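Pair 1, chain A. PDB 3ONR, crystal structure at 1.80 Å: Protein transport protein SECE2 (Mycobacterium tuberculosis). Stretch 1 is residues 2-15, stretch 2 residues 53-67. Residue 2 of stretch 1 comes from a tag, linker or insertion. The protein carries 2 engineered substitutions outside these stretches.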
# COMPACT_ATOMS: atom_id res chain seq x y z
N VAL A 2 -19.58 24.88 -5.24
CA VAL A 2 -19.79 25.00 -6.74
C VAL A 2 -20.23 23.63 -7.25
O VAL A 2 -21.28 23.18 -6.87
CB VAL A 2 -18.50 25.46 -7.46
N SER A 3 -19.44 22.96 -8.09
CA SER A 3 -19.66 21.50 -8.32
C SER A 3 -18.82 20.64 -7.35
O SER A 3 -17.60 20.66 -7.35
CB SER A 3 -19.37 21.10 -9.77
OG SER A 3 -20.07 21.99 -10.63
N VAL A 4 -19.54 19.90 -6.54
CA VAL A 4 -18.97 18.90 -5.64
C VAL A 4 -19.49 17.53 -6.01
O VAL A 4 -20.67 17.41 -6.36
CB VAL A 4 -19.35 19.30 -4.17
CG1 VAL A 4 -18.86 18.19 -3.20
CG2 VAL A 4 -18.72 20.63 -3.84
N TYR A 5 -18.69 16.46 -5.86
CA TYR A 5 -19.06 15.15 -6.33
C TYR A 5 -19.00 14.13 -5.18
O TYR A 5 -18.25 14.33 -4.21
CB TYR A 5 -18.07 14.68 -7.36
CG TYR A 5 -17.98 15.62 -8.53
CD1 TYR A 5 -17.21 16.78 -8.47
CD2 TYR A 5 -18.63 15.29 -9.75
CE1 TYR A 5 -17.17 17.66 -9.53
CE2 TYR A 5 -18.64 16.21 -10.84
CZ TYR A 5 -17.87 17.34 -10.73
OH TYR A 5 -17.79 18.26 -11.79
N LYS A 6 -19.81 13.11 -5.29
CA LYS A 6 -19.79 12.02 -4.33
C LYS A 6 -19.14 10.84 -4.96
O LYS A 6 -19.24 10.64 -6.18
CB LYS A 6 -21.24 11.67 -3.92
CG LYS A 6 -21.26 10.55 -2.85
CD LYS A 6 -22.63 10.50 -2.19
CE LYS A 6 -22.81 9.21 -1.44
NZ LYS A 6 -22.05 9.11 -0.20
N VAL A 7 -18.37 10.10 -4.19
CA VAL A 7 -17.63 8.94 -4.76
C VAL A 7 -18.17 7.71 -4.06
O VAL A 7 -18.13 7.65 -2.78
CB VAL A 7 -16.09 9.05 -4.38
CG1 VAL A 7 -15.26 7.82 -4.98
CG2 VAL A 7 -15.58 10.33 -4.86
N ILE A 8 -18.57 6.69 -4.82
CA ILE A 8 -18.89 5.48 -4.08
C ILE A 8 -18.27 4.25 -4.73
O ILE A 8 -17.80 4.32 -5.88
CB ILE A 8 -20.40 5.29 -4.10
CG1 ILE A 8 -20.84 5.20 -5.55
CG2 ILE A 8 -21.09 6.41 -3.41
CD1 ILE A 8 -22.18 4.55 -5.67
N ASP A 9 -18.29 3.16 -3.98
CA ASP A 9 -17.77 1.88 -4.40
C ASP A 9 -19.00 0.93 -4.62
O ASP A 9 -19.94 0.95 -3.81
CB ASP A 9 -16.92 1.35 -3.30
CG ASP A 9 -15.43 1.85 -3.40
OD1 ASP A 9 -15.09 2.66 -4.29
OD2 ASP A 9 -14.63 1.38 -2.56
N ILE A 10 -19.08 0.27 -5.80
CA ILE A 10 -20.16 -0.67 -6.07
C ILE A 10 -19.53 -1.99 -6.52
O ILE A 10 -18.40 -1.98 -7.05
CB ILE A 10 -21.08 -0.17 -7.21
CG1 ILE A 10 -20.22 0.24 -8.42
CG2 ILE A 10 -21.86 1.04 -6.75
CD1 ILE A 10 -21.07 0.57 -9.60
N ILE A 11 -20.29 -3.08 -6.35
CA ILE A 11 -19.78 -4.42 -6.77
C ILE A 11 -20.74 -4.97 -7.78
O ILE A 11 -21.95 -5.05 -7.48
CB ILE A 11 -19.63 -5.36 -5.52
CG1 ILE A 11 -18.46 -4.83 -4.65
CG2 ILE A 11 -19.43 -6.84 -6.02
CD1 ILE A 11 -18.38 -5.62 -3.28
N GLY A 12 -20.20 -5.33 -8.98
CA GLY A 12 -21.04 -6.07 -9.92
C GLY A 12 -20.69 -7.57 -9.82
O GLY A 12 -19.58 -7.95 -9.35
N THR A 13 -21.64 -8.41 -10.21
CA THR A 13 -21.31 -9.87 -10.14
C THR A 13 -21.80 -10.52 -11.46
O THR A 13 -22.73 -10.02 -12.08
CB THR A 13 -22.03 -10.58 -8.94
OG1 THR A 13 -23.47 -10.72 -9.21
CG2 THR A 13 -21.87 -9.83 -7.62
N SER A 14 -21.29 -11.70 -11.79
CA SER A 14 -21.59 -12.32 -13.11
C SER A 14 -21.14 -13.74 -13.11
O SER A 14 -20.04 -14.01 -12.66
CB SER A 14 -20.74 -11.67 -14.21
OG SER A 14 -21.08 -12.17 -15.51
N PRO A 15 -21.92 -14.64 -13.71
CA PRO A 15 -21.42 -16.00 -13.84
C PRO A 15 -20.39 -16.08 -15.00
O PRO A 15 -19.72 -17.09 -15.18
CB PRO A 15 -22.70 -16.80 -14.17
CG PRO A 15 -23.69 -15.74 -14.75
CD PRO A 15 -23.29 -14.43 -14.22
N LYS A 53 -20.03 -23.79 -8.69
CA LYS A 53 -20.45 -22.71 -9.60
C LYS A 53 -19.80 -21.37 -9.10
O LYS A 53 -20.02 -20.97 -7.98
CB LYS A 53 -21.99 -22.59 -9.65
CG LYS A 53 -22.55 -21.17 -10.00
CD LYS A 53 -24.01 -20.96 -9.47
CE LYS A 53 -24.56 -19.54 -9.72
NZ LYS A 53 -24.10 -18.98 -11.05
N ILE A 54 -19.04 -20.74 -10.00
CA ILE A 54 -18.30 -19.50 -9.81
C ILE A 54 -19.12 -18.26 -10.18
O ILE A 54 -19.83 -18.21 -11.21
CB ILE A 54 -17.03 -19.57 -10.68
CG1 ILE A 54 -16.15 -20.70 -10.14
CG2 ILE A 54 -16.22 -18.29 -10.64
CD1 ILE A 54 -14.95 -20.99 -11.01
N THR A 55 -19.05 -17.26 -9.31
CA THR A 55 -19.60 -15.99 -9.64
C THR A 55 -18.38 -15.10 -9.62
O THR A 55 -17.70 -15.05 -8.60
CB THR A 55 -20.64 -15.54 -8.56
OG1 THR A 55 -21.73 -16.45 -8.59
CG2 THR A 55 -21.14 -14.14 -8.84
N TYR A 56 -18.13 -14.38 -10.70
CA TYR A 56 -17.04 -13.36 -10.72
C TYR A 56 -17.56 -12.05 -10.13
O TYR A 56 -18.67 -11.60 -10.47
CB TYR A 56 -16.59 -13.12 -12.16
CG TYR A 56 -16.08 -14.39 -12.75
CD1 TYR A 56 -16.94 -15.25 -13.47
CD2 TYR A 56 -14.74 -14.77 -12.55
CE1 TYR A 56 -16.48 -16.49 -14.00
CE2 TYR A 56 -14.27 -16.01 -13.11
CZ TYR A 56 -15.16 -16.83 -13.80
OH TYR A 56 -14.71 -18.08 -14.27
N ARG A 57 -16.80 -11.45 -9.22
CA ARG A 57 -17.31 -10.25 -8.56
C ARG A 57 -16.25 -9.13 -8.67
O ARG A 57 -15.04 -9.40 -8.62
CB ARG A 57 -17.58 -10.50 -7.07
CG ARG A 57 -18.53 -11.73 -6.81
CD ARG A 57 -19.05 -11.77 -5.36
NE ARG A 57 -17.97 -11.96 -4.40
CZ ARG A 57 -18.13 -12.29 -3.12
NH1 ARG A 57 -19.37 -12.49 -2.63
NH2 ARG A 57 -17.04 -12.39 -2.33
N ILE A 58 -16.68 -7.89 -8.91
CA ILE A 58 -15.69 -6.82 -9.14
C ILE A 58 -16.17 -5.51 -8.47
O ILE A 58 -17.33 -5.18 -8.61
CB ILE A 58 -15.37 -6.63 -10.63
CG1 ILE A 58 -14.28 -5.58 -10.85
CG2 ILE A 58 -16.66 -6.17 -11.41
CD1 ILE A 58 -13.69 -5.71 -12.30
N LYS A 59 -15.28 -4.90 -7.67
CA LYS A 59 -15.59 -3.67 -6.91
C LYS A 59 -15.03 -2.55 -7.78
O LYS A 59 -13.80 -2.57 -8.15
CB LYS A 59 -14.90 -3.69 -5.52
CG LYS A 59 -15.20 -2.41 -4.73
CD LYS A 59 -15.04 -2.65 -3.25
CE LYS A 59 -13.63 -2.81 -2.85
NZ LYS A 59 -13.55 -2.84 -1.31
N LEU A 60 -15.90 -1.58 -8.06
CA LEU A 60 -15.61 -0.42 -8.90
C LEU A 60 -15.81 0.88 -8.10
O LEU A 60 -16.69 0.96 -7.28
CB LEU A 60 -16.58 -0.33 -10.05
CG LEU A 60 -16.64 -1.56 -11.01
CD1 LEU A 60 -17.69 -1.36 -12.04
CD2 LEU A 60 -15.26 -1.73 -11.70
N GLU A 61 -15.00 1.87 -8.40
CA GLU A 61 -15.22 3.21 -7.75
C GLU A 61 -15.72 4.16 -8.87
O GLU A 61 -15.09 4.24 -9.93
CB GLU A 61 -13.87 3.70 -7.19
CG GLU A 61 -13.94 5.04 -6.47
CD GLU A 61 -12.57 5.62 -6.07
OE1 GLU A 61 -12.36 6.82 -6.25
OE2 GLU A 61 -11.70 4.91 -5.53
N VAL A 62 -16.82 4.87 -8.63
CA VAL A 62 -17.33 5.86 -9.58
C VAL A 62 -17.66 7.13 -8.78
O VAL A 62 -17.88 7.07 -7.57
CB VAL A 62 -18.67 5.35 -10.30
CG1 VAL A 62 -18.31 4.11 -11.16
CG2 VAL A 62 -19.73 4.98 -9.25
N SER A 63 -17.73 8.26 -9.48
CA SER A 63 -18.17 9.50 -8.82
C SER A 63 -19.21 10.22 -9.65
O SER A 63 -19.32 9.98 -10.87
CB SER A 63 -16.98 10.39 -8.56
OG SER A 63 -16.27 10.64 -9.78
N PHE A 64 -19.96 11.12 -9.04
CA PHE A 64 -21.02 11.87 -9.75
C PHE A 64 -21.31 13.12 -8.99
O PHE A 64 -21.04 13.23 -7.78
CB PHE A 64 -22.35 11.01 -9.82
CG PHE A 64 -22.73 10.33 -8.51
CD1 PHE A 64 -23.52 10.96 -7.57
CD2 PHE A 64 -22.18 9.12 -8.18
CE1 PHE A 64 -23.79 10.37 -6.34
CE2 PHE A 64 -22.48 8.50 -6.97
CZ PHE A 64 -23.26 9.12 -6.04
N LYS A 65 -21.77 14.10 -9.73
CA LYS A 65 -22.17 15.41 -9.10
C LYS A 65 -23.22 15.22 -8.00
O LYS A 65 -24.15 14.43 -8.16
CB LYS A 65 -22.69 16.32 -10.21
CG LYS A 65 -22.70 17.80 -9.87
CD LYS A 65 -22.51 18.61 -11.17
CE LYS A 65 -22.60 20.06 -10.88
NZ LYS A 65 -22.44 20.77 -12.18
N MET A 66 -23.06 15.94 -6.87
CA MET A 66 -24.08 15.96 -5.79
C MET A 66 -25.17 16.87 -6.20
O MET A 66 -24.88 18.00 -6.45
CB MET A 66 -23.53 16.61 -4.52
CG MET A 66 -22.45 15.79 -3.82
SD MET A 66 -21.98 16.61 -2.25
CE MET A 66 -21.30 15.06 -1.74
N ARG A 67 -26.43 16.44 -6.20
CA ARG A 67 -27.54 17.39 -6.50
C ARG A 67 -28.03 17.98 -5.19
O ARG A 67 -28.19 17.22 -4.23
CB ARG A 67 -28.68 16.67 -7.23
O HOH W 1 -22.80 19.84 -6.84
O HOH W 2 -12.42 2.87 -3.43
O HOH W 3 -14.16 0.39 -0.38
O HOH W 4 -19.61 -19.22 -13.73

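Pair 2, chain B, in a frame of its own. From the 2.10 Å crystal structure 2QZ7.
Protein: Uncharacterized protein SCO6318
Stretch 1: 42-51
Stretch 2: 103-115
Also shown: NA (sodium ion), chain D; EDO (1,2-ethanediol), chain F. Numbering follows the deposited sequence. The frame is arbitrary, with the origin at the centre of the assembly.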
# COMPACT_ATOMS: atom_id res chain seq x y z
N HIS B 42 3.64 -15.61 7.70
CA HIS B 42 2.74 -14.64 7.13
C HIS B 42 3.58 -13.45 6.59
O HIS B 42 4.14 -12.68 7.37
CB HIS B 42 1.70 -14.19 8.18
CG HIS B 42 0.67 -15.23 8.50
ND1 HIS B 42 0.09 -15.34 9.75
CD2 HIS B 42 0.13 -16.21 7.75
CE1 HIS B 42 -0.78 -16.33 9.74
NE2 HIS B 42 -0.77 -16.89 8.55
N HIS B 43 3.69 -13.35 5.27
CA HIS B 43 4.49 -12.33 4.62
C HIS B 43 3.54 -11.35 3.92
O HIS B 43 2.88 -11.70 2.94
CB HIS B 43 5.48 -12.93 3.63
CG HIS B 43 6.38 -11.91 2.99
ND1 HIS B 43 7.44 -12.26 2.18
CD2 HIS B 43 6.35 -10.55 2.99
CE1 HIS B 43 8.05 -11.16 1.75
NE2 HIS B 43 7.39 -10.11 2.22
N LEU B 44 3.46 -10.15 4.51
CA LEU B 44 2.67 -9.03 3.97
C LEU B 44 3.62 -7.92 3.60
O LEU B 44 4.66 -7.74 4.25
CB LEU B 44 1.67 -8.45 4.98
CG LEU B 44 0.33 -9.20 5.14
CD1 LEU B 44 0.51 -10.64 5.74
CD2 LEU B 44 -0.63 -8.38 5.98
N ASP B 45 3.27 -7.23 2.52
CA ASP B 45 4.05 -6.10 2.01
C ASP B 45 3.17 -4.91 1.78
O ASP B 45 2.10 -5.01 1.13
CB ASP B 45 4.68 -6.41 0.65
CG ASP B 45 5.88 -7.37 0.76
OD1 ASP B 45 6.57 -7.40 1.80
OD2 ASP B 45 6.13 -8.12 -0.22
N ILE B 46 3.64 -3.76 2.26
CA ILE B 46 3.11 -2.49 1.74
C ILE B 46 3.70 -2.32 0.34
O ILE B 46 4.93 -2.48 0.13
CB ILE B 46 3.54 -1.27 2.59
CG1 ILE B 46 3.07 -1.40 4.07
CG2 ILE B 46 2.94 0.05 1.95
CD1 ILE B 46 3.70 -0.26 5.01
N ILE B 47 2.85 -1.97 -0.62
CA ILE B 47 3.29 -1.76 -2.00
C ILE B 47 2.68 -0.47 -2.48
O ILE B 47 1.50 -0.25 -2.25
CB ILE B 47 2.78 -2.92 -2.93
CG1 ILE B 47 3.31 -4.30 -2.44
CG2 ILE B 47 3.20 -2.65 -4.37
CD1 ILE B 47 2.73 -5.51 -3.27
N ALA B 48 3.46 0.38 -3.17
CA ALA B 48 2.89 1.57 -3.83
C ALA B 48 3.33 1.64 -5.29
O ALA B 48 4.36 1.08 -5.67
CB ALA B 48 3.32 2.86 -3.10
N THR B 49 2.51 2.32 -6.10
CA THR B 49 2.81 2.62 -7.51
C THR B 49 2.52 4.04 -7.78
O THR B 49 1.64 4.62 -7.16
CB THR B 49 1.98 1.76 -8.45
OG1 THR B 49 0.68 1.60 -7.86
CG2 THR B 49 2.63 0.33 -8.59
N THR B 50 3.25 4.60 -8.74
CA THR B 50 3.11 5.97 -9.18
C THR B 50 2.62 5.92 -10.64
O THR B 50 2.85 4.90 -11.36
CB THR B 50 4.48 6.70 -9.11
OG1 THR B 50 5.44 5.96 -9.88
CG2 THR B 50 4.97 6.76 -7.67
N TYR B 51 1.90 6.99 -11.03
CA TYR B 51 1.23 7.13 -12.34
C TYR B 51 1.51 8.51 -12.92
O TYR B 51 1.47 9.52 -12.20
CB TYR B 51 -0.29 6.85 -12.24
CG TYR B 51 -0.51 5.45 -11.70
CD1 TYR B 51 -0.59 4.35 -12.58
CD2 TYR B 51 -0.54 5.20 -10.32
CE1 TYR B 51 -0.73 3.05 -12.09
CE2 TYR B 51 -0.65 3.90 -9.83
CZ TYR B 51 -0.75 2.83 -10.72
OH TYR B 51 -0.87 1.52 -10.25
N SER B 103 5.46 15.45 -13.45
CA SER B 103 4.95 14.44 -14.36
C SER B 103 4.30 13.20 -13.66
O SER B 103 3.66 12.40 -14.32
CB SER B 103 6.04 14.02 -15.34
OG SER B 103 7.07 13.27 -14.68
N ILE B 104 4.43 13.06 -12.34
CA ILE B 104 3.69 12.02 -11.58
C ILE B 104 2.52 12.71 -10.85
O ILE B 104 2.74 13.62 -10.06
CB ILE B 104 4.60 11.27 -10.57
CG1 ILE B 104 5.59 10.39 -11.32
CG2 ILE B 104 3.78 10.41 -9.53
CD1 ILE B 104 6.69 9.93 -10.48
N ALA B 105 1.30 12.26 -11.10
CA ALA B 105 0.13 12.95 -10.58
C ALA B 105 -0.80 12.08 -9.75
O ALA B 105 -1.84 12.57 -9.24
CB ALA B 105 -0.67 13.66 -11.76
N ARG B 106 -0.44 10.80 -9.62
CA ARG B 106 -1.24 9.88 -8.84
C ARG B 106 -0.33 8.82 -8.21
O ARG B 106 0.60 8.31 -8.87
CB ARG B 106 -2.30 9.23 -9.74
CG ARG B 106 -3.17 8.18 -9.07
CD ARG B 106 -4.40 7.89 -10.02
NE ARG B 106 -5.31 6.95 -9.38
CZ ARG B 106 -5.38 5.64 -9.62
NH1 ARG B 106 -4.60 5.05 -10.51
NH2 ARG B 106 -6.27 4.92 -8.95
N VAL B 107 -0.62 8.51 -6.94
CA VAL B 107 0.03 7.46 -6.21
C VAL B 107 -1.03 6.58 -5.55
O VAL B 107 -2.00 7.08 -4.97
CB VAL B 107 1.02 8.02 -5.12
CG1 VAL B 107 1.71 6.84 -4.37
CG2 VAL B 107 2.04 8.93 -5.77
N ILE B 108 -0.88 5.26 -5.66
CA ILE B 108 -1.74 4.40 -4.90
C ILE B 108 -0.97 3.44 -4.04
O ILE B 108 0.05 2.89 -4.46
CB ILE B 108 -2.90 3.80 -5.74
CG1 ILE B 108 -3.61 2.61 -5.13
CG2 ILE B 108 -2.59 3.52 -7.18
CD1 ILE B 108 -5.14 2.75 -5.65
N VAL B 109 -1.43 3.27 -2.81
CA VAL B 109 -0.70 2.37 -1.88
C VAL B 109 -1.67 1.32 -1.39
O VAL B 109 -2.86 1.59 -1.22
CB VAL B 109 -0.02 3.18 -0.73
CG1 VAL B 109 -1.03 3.90 0.07
CG2 VAL B 109 0.83 2.25 0.18
N GLY B 110 -1.16 0.11 -1.22
CA GLY B 110 -1.95 -1.02 -0.76
C GLY B 110 -1.09 -2.02 0.00
O GLY B 110 0.10 -1.75 0.32
N VAL B 111 -1.69 -3.14 0.32
CA VAL B 111 -1.05 -4.18 1.09
C VAL B 111 -1.35 -5.50 0.39
O VAL B 111 -2.50 -5.80 0.04
CB VAL B 111 -1.52 -4.18 2.57
CG1 VAL B 111 -1.00 -5.42 3.35
CG2 VAL B 111 -1.07 -2.88 3.30
N ALA B 112 -0.30 -6.28 0.19
CA ALA B 112 -0.42 -7.59 -0.44
C ALA B 112 0.06 -8.73 0.46
O ALA B 112 1.07 -8.60 1.15
CB ALA B 112 0.33 -7.62 -1.79
N ILE B 113 -0.68 -9.85 0.45
CA ILE B 113 -0.28 -11.06 1.17
C ILE B 113 0.41 -12.00 0.20
O ILE B 113 -0.12 -12.26 -0.88
CB ILE B 113 -1.51 -11.76 1.84
CG1 ILE B 113 -2.29 -10.75 2.69
CG2 ILE B 113 -1.08 -12.97 2.67
CD1 ILE B 113 -3.70 -11.23 3.06
N HIS B 114 1.58 -12.51 0.57
CA HIS B 114 2.22 -13.58 -0.23
C HIS B 114 1.42 -14.86 -0.29
O HIS B 114 0.79 -15.30 0.70
CB HIS B 114 3.69 -13.78 0.16
CG HIS B 114 4.54 -12.60 -0.21
ND1 HIS B 114 5.53 -12.65 -1.16
CD2 HIS B 114 4.50 -11.32 0.22
CE1 HIS B 114 6.09 -11.47 -1.28
NE2 HIS B 114 5.48 -10.64 -0.46
N GLN B 115 1.41 -15.45 -1.48
CA GLN B 115 0.51 -16.55 -1.77
C GLN B 115 1.24 -17.87 -1.99
O GLN B 115 0.61 -18.88 -2.31
CB GLN B 115 -0.33 -16.21 -3.01
CG GLN B 115 -1.28 -15.03 -2.84
CD GLN B 115 -2.29 -15.23 -1.72
OE1 GLN B 115 -3.06 -16.18 -1.74
NE2 GLN B 115 -2.33 -14.30 -0.77
NA NA D . 6.96 -7.16 4.18
C1 EDO F . 5.13 -14.73 -3.98
O1 EDO F . 6.17 -14.66 -3.01
C2 EDO F . 3.88 -14.75 -3.15
O2 EDO F . 2.74 -14.83 -3.97
O HOH W 5 9.02 -7.64 3.65

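Both pairs are two neighbouring antiparallel strands, and their central backbones superpose with an RMSD of 0.5 Å. The strand directions differ by 153° in pair 1 and 155° in pair 2, so the same twist is present in each. The register is also common. Ile A8 faces Val A62 as Asp B45 faces Ala B112, both in hydrogen-bonded pairs: Ile A8 N to Val A62 O is 2.9 Å and Val A62 N to Ile A8 O 3.0 Å, while Asp B45 N to Ala B112 O and Ala B112 N to Asp B45 O are both 2.9 Å. Between such pairs lie the close, non-hydrogen-bonded ones, where CA atoms approach to 4.1 Å at Val A7 and Ser A63 and to 4.2 Å at Ala B48 and Val B109. The backbone thus fixes which side chains become neighbours, and chemistry is left to the sequence.

On one face, pair 1 places Val A7, Asp A9 and Ile A11 opposite Ser A63, Glu A61 and Lys A59. This face is largely polar and reaches solvent. Asp A9 and Glu A61 are like charges, with Asp A9 OD1 4.3 Å from Glu A61 OE2, and water 2 lies between them, its O 2.8 Å from Asp A9 OD2 and 3.0 Å from Glu A61 OE2. The matched positions in pair 2, Ile B46 and Val B111, are buried and apolar. There Ile B46 reaches diagonally as well, its CG2 3.5 Å from Val B109 CG2, and Leu B44 CG packs 3.9 Å from Ile B113 CG1. One scaffold therefore serves a wet face in one protein and a dry one in the other.

The other face reverses part of that contrast. In pair 1 its middle is apolar: Ile A8 CG1 lies 3.9 Å from both Val A62 CG2 and Phe A64 CE2, the latter contact at the ring edge. In pair 2 Phe A64 becomes His B114, their side-chain centres only 0.2 Å apart, and Ile A8 becomes Asp B45. The same ring position now makes a hydrogen bond, His B114 NE2 to Asp B45 OD2 at 2.6 Å, and again the partner sits at the ring edge. Lys A6, whose carbonyl O lies over a face of Phe A64, is replaced by His B43, which stacks face to face on His B114 with centroids 3.6 Å apart. Asp B45 OD1 meanwhile takes a hydrogen bond from His B43 NE2 at 2.9 Å. The same Asp B45 OD1 coordinates the sodium ion, NA, at 2.4 Å, so the carboxylate is well used despite its burial.

Bulk also changes sides. Ile A10 CG1 packs 4.0 Å from Leu A60 CB; in pair 2 Leu A60 is matched by Gly B110, and Ile B47 instead reaches diagonally, its CD1 3.5 Å from Ala B112 CB. Conversely, Gly A12 matches Thr B49. The rule to take away is that register sets the neighbours, while size may be traded along and across the strands.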